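Long-range contact in ATP synthase subunit s, mitochondrial (Bos taurus, PDB 3E3Z), which regulates mitochondrial ATP synthase, being needed for its proton conduction and blocking a proton leak through an alternative exit pathway: residues C72-G77 with C95-D100. The protein carries 1 engineered substitution. Residues are numbered along the deposited sequence; the frame is centred on the assembly and turned at random.
Sequences CIMSIG and CHYIED. With PA0 (Phenylarsine oxide), chain D.
Tyr97 lies against CA and CB of Cys72 and along the side chain of Met74. The edge of its ring meets Cys72, with CD2 of Tyr97 3.7 Å from CA of Cys72, near the ring plane. CE2 of the same ring reaches CB of Cys72. Met74 packs at the base of the tyrosine, its CB 3.8 Å from CB of Tyr97. Its chain then bends at chi3 (-41°), which brings CE back to 3.4 Å from the carbonyl O of Tyr97. SD of Met74 sits 5.2 Å from the ring centroid, 43° off the normal, an oblique Met-aromatic contact. With CG of Tyr97 anti to its carbonyl carbon (chi1 -56°), the ring extends past Cys72 toward the phenylarsine oxide, and its OH comes 3.8 Å from C5 of the ligand. An alanine in place of Tyr97 is likely to leave CA and CB of Cys72 without the ring edge beside them and the Met74 sulfur without its aromatic partner. Deeper in, CG1 of Ile98 packs 3.6 Å from the carbonyl O of Ile73. A single water joins the two backbones: it donates to O of Ile73 (2.8 Å) and accepts from N of Tyr97 (2.9 Å). A type I turn from Cys95 to Ile98 presents Tyr97 and Ile98 to the other segment. Within 72-77, Gly77 N hydrogen-bonds to Met74 O and closes a tight bend. ND2 of Asn7 hydrogen-bonds to Cys72 O. Phe78 touches both Ile73 and Ile98. The contact joins loops of successive leucine-rich repeats, LRR 2 and LRR 3, following the parallel neighbouring strands 63-69 and 89-93, with helices 2-11 and 23-33 of the N-terminal domain packed on 72-77 and helix 100-107 starting just beyond Glu99, its N-cap.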
ATOM      1  N   CYS A  72       3.480  -2.700  10.506  1.00  5.65           N
ATOM      2  CA  CYS A  72       3.284  -4.169  10.534  1.00  5.87           C
ATOM      3  C   CYS A  72       2.239  -4.704   9.596  1.00  5.79           C
ATOM      4  O   CYS A  72       1.822  -5.856   9.714  1.00  6.07           O
ATOM      5  CB  CYS A  72       2.982  -4.681  11.944  1.00  5.79           C
ATOM      6  SG  CYS A  72       1.462  -4.132  12.615  1.00  7.46           S
ATOM      7  N   ILE A  73       1.855  -3.906   8.609  1.00  5.88           N
ATOM      8  CA  ILE A  73       0.915  -4.389   7.599  1.00  6.02           C
ATOM      9  C   ILE A  73       1.499  -5.560   6.818  1.00  6.16           C
ATOM     10  O   ILE A  73       2.696  -5.626   6.508  1.00  6.26           O
ATOM     11  CB  ILE A  73       0.370  -3.276   6.662  1.00  5.68           C
ATOM     12  CG1 ILE A  73       1.486  -2.600   5.872  1.00  6.09           C
ATOM     13  CG2 ILE A  73      -0.439  -2.239   7.454  1.00  5.67           C
ATOM     14  CD1 ILE A  73       0.980  -1.565   4.876  1.00  6.35           C
ATOM     15  N   MET A  74       0.626  -6.519   6.510  1.00  6.25           N
ATOM     16  CA  MET A  74       1.041  -7.611   5.655  1.00  6.65           C
ATOM     17  C   MET A  74      -0.138  -8.417   5.139  1.00  6.72           C
ATOM     18  O   MET A  74      -1.193  -8.443   5.745  1.00  6.63           O
ATOM     19  CB  MET A  74       1.993  -8.520   6.434  1.00  7.20           C
ATOM     20  CG  MET A  74       1.335  -9.283   7.506  1.00  8.11           C
ATOM     21  SD  MET A  74       2.383 -10.534   8.311  1.00 11.24           S
ATOM     22  CE  MET A  74       3.252 -11.247   7.027  1.00  7.47           C
ATOM     23  N   SER A  75       0.116  -9.054   4.003  1.00  6.81           N
ATOM     24  CA  SER A  75      -0.726 -10.105   3.389  1.00  7.07           C
ATOM     25  C   SER A  75      -2.203  -9.788   3.452  1.00  7.07           C
ATOM     26  O   SER A  75      -2.658  -8.851   2.811  1.00  6.74           O
ATOM     27  CB  SER A  75      -0.420 -11.510   3.936  1.00  7.14           C
ATOM     28  OG  SER A  75      -0.738 -11.675   5.314  1.00  7.65           O
ATOM     29  N   ILE A  76      -2.971 -10.601   4.163  1.00  7.16           N
ATOM     30  CA  ILE A  76      -4.435 -10.433   4.107  1.00  7.48           C
ATOM     31  C   ILE A  76      -4.960  -9.131   4.724  1.00  7.11           C
ATOM     32  O   ILE A  76      -6.116  -8.764   4.501  1.00  6.91           O
ATOM     33  CB  ILE A  76      -5.218 -11.660   4.619  1.00  7.81           C
ATOM     34  CG1 ILE A  76      -4.860 -11.994   6.045  1.00  8.96           C
ATOM     35  CG2 ILE A  76      -4.935 -12.844   3.672  1.00  8.48           C
ATOM     36  CD1 ILE A  76      -5.915 -12.932   6.723  1.00 10.21           C
ATOM     37  N   GLY A  77      -4.078  -8.360   5.346  1.00  6.76           N
ATOM     38  CA  GLY A  77      -4.457  -7.010   5.802  1.00  6.58           C
ATOM     39  C   GLY A  77      -4.832  -6.160   4.593  1.00  6.41           C
ATOM     40  O   GLY A  77      -5.677  -5.285   4.664  1.00  6.47           O
ATOM     41  N   CYS A  95       8.750  -1.706   5.950  1.00  6.22           N
ATOM     42  CA  CYS A  95       7.660  -2.652   6.217  1.00  6.04           C
ATOM     43  C   CYS A  95       8.237  -4.068   6.167  1.00  6.46           C
ATOM     44  O   CYS A  95       8.328  -4.679   5.129  1.00  6.48           O
ATOM     45  CB  CYS A  95       6.520  -2.490   5.209  1.00  6.14           C
ATOM     46  SG  CYS A  95       5.629  -0.899   5.400  1.00  6.40           S
ATOM     47  N   HIS A  96       8.617  -4.556   7.338  1.00  6.53           N
ATOM     48  CA  HIS A  96       9.471  -5.733   7.431  1.00  6.69           C
ATOM     49  C   HIS A  96       8.707  -7.005   7.192  1.00  6.61           C
ATOM     50  O   HIS A  96       9.310  -8.040   6.925  1.00  7.10           O
ATOM     51  CB  HIS A  96      10.189  -5.745   8.776  1.00  6.85           C
ATOM     52  CG  HIS A  96      11.063  -4.542   8.966  1.00  7.58           C
ATOM     53  ND1 HIS A  96      11.959  -4.130   8.002  1.00  8.89           N
ATOM     54  CD2 HIS A  96      11.113  -3.619   9.949  1.00  8.97           C
ATOM     55  CE1 HIS A  96      12.547  -3.018   8.404  1.00  9.02           C
ATOM     56  NE2 HIS A  96      12.062  -2.694   9.587  1.00  8.83           N
ATOM     57  N   TYR A  97       7.387  -6.913   7.236  1.00  6.02           N
ATOM     58  CA  TYR A  97       6.531  -8.098   7.021  1.00  6.05           C
ATOM     59  C   TYR A  97       5.970  -8.249   5.626  1.00  6.16           C
ATOM     60  O   TYR A  97       5.471  -9.315   5.277  1.00  6.44           O
ATOM     61  CB  TYR A  97       5.387  -8.144   8.035  1.00  6.25           C
ATOM     62  CG  TYR A  97       5.828  -8.124   9.468  1.00  7.56           C
ATOM     63  CD1 TYR A  97       6.558  -9.171  10.014  1.00 10.34           C
ATOM     64  CD2 TYR A  97       5.476  -7.081  10.288  1.00  9.11           C
ATOM     65  CE1 TYR A  97       6.941  -9.146  11.357  1.00 10.64           C
ATOM     66  CE2 TYR A  97       5.862  -7.044  11.615  1.00 10.46           C
ATOM     67  CZ  TYR A  97       6.569  -8.077  12.143  1.00 10.89           C
ATOM     68  OH  TYR A  97       6.920  -8.010  13.485  1.00 12.26           O
ATOM     69  N   ILE A  98       6.115  -7.216   4.790  1.00  5.77           N
ATOM     70  CA  ILE A  98       5.611  -7.234   3.387  1.00  6.17           C
ATOM     71  C   ILE A  98       6.451  -8.192   2.571  1.00  5.92           C
ATOM     72  O   ILE A  98       7.642  -8.305   2.783  1.00  6.20           O
ATOM     73  CB  ILE A  98       5.618  -5.804   2.804  1.00  6.33           C
ATOM     74  CG1 ILE A  98       4.461  -5.042   3.444  1.00  6.18           C
ATOM     75  CG2 ILE A  98       5.530  -5.726   1.297  1.00  7.97           C
ATOM     76  CD1 ILE A  98       3.456  -4.573   2.482  1.00  9.16           C
ATOM     77  N   GLU A  99       5.763  -8.911   1.699  1.00  5.63           N
ATOM     78  CA  GLU A  99       6.391  -9.856   0.766  1.00  5.49           C
ATOM     79  C   GLU A  99       5.876  -9.651  -0.649  1.00  5.23           C
ATOM     80  O   GLU A  99       4.971  -8.860  -0.920  1.00  5.35           O
ATOM     81  CB  GLU A  99       6.108 -11.315   1.196  1.00  5.75           C
ATOM     82  CG  GLU A  99       6.598 -11.664   2.610  1.00  6.67           C
ATOM     83  CD  GLU A  99       6.219 -13.056   3.049  1.00  8.27           C
ATOM     84  OE1 GLU A  99       5.686 -13.821   2.206  1.00  8.89           O
ATOM     85  OE2 GLU A  99       6.449 -13.397   4.245  1.00  9.26           O
ATOM     86  N   ASP A 100       6.481 -10.381  -1.565  1.00  5.31           N
ATOM     87  CA  ASP A 100       5.989 -10.386  -2.934  1.00  5.88           C
ATOM     88  C   ASP A 100       4.496 -10.671  -2.989  1.00  6.06           C
ATOM     89  O   ASP A 100       3.757 -10.086  -3.794  1.00  6.39           O
ATOM     90  CB  ASP A 100       6.738 -11.404  -3.790  1.00  6.12           C
ATOM     91  CG  ASP A 100       8.117 -10.996  -4.108  1.00  6.26           C
ATOM     92  OD1 ASP A 100       8.459  -9.788  -3.954  1.00  5.97           O
ATOM     93  OD2 ASP A 100       8.916 -11.909  -4.509  1.00  6.26           O
TER
HETATM   94 AS7  PA0 D 178       1.959  -3.533  14.788  1.00  8.91          AS
HETATM   95  C1  PA0 D 178       2.346  -4.793  15.170  1.00 13.16           C
HETATM   96  C2  PA0 D 178       1.418  -5.724  15.618  1.00 13.41           C
HETATM   97  C3  PA0 D 178       1.825  -6.997  15.988  1.00 14.05           C
HETATM   98  C4  PA0 D 178       3.165  -7.370  15.917  1.00 14.67           C
HETATM   99  C5  PA0 D 178       4.109  -6.447  15.476  1.00 14.17           C
HETATM  100  C6  PA0 D 178       3.694  -5.169  15.110  1.00 13.64           C
HETATM  101  O   HOH W   1       5.287  -4.847   7.251  1.00  5.28           O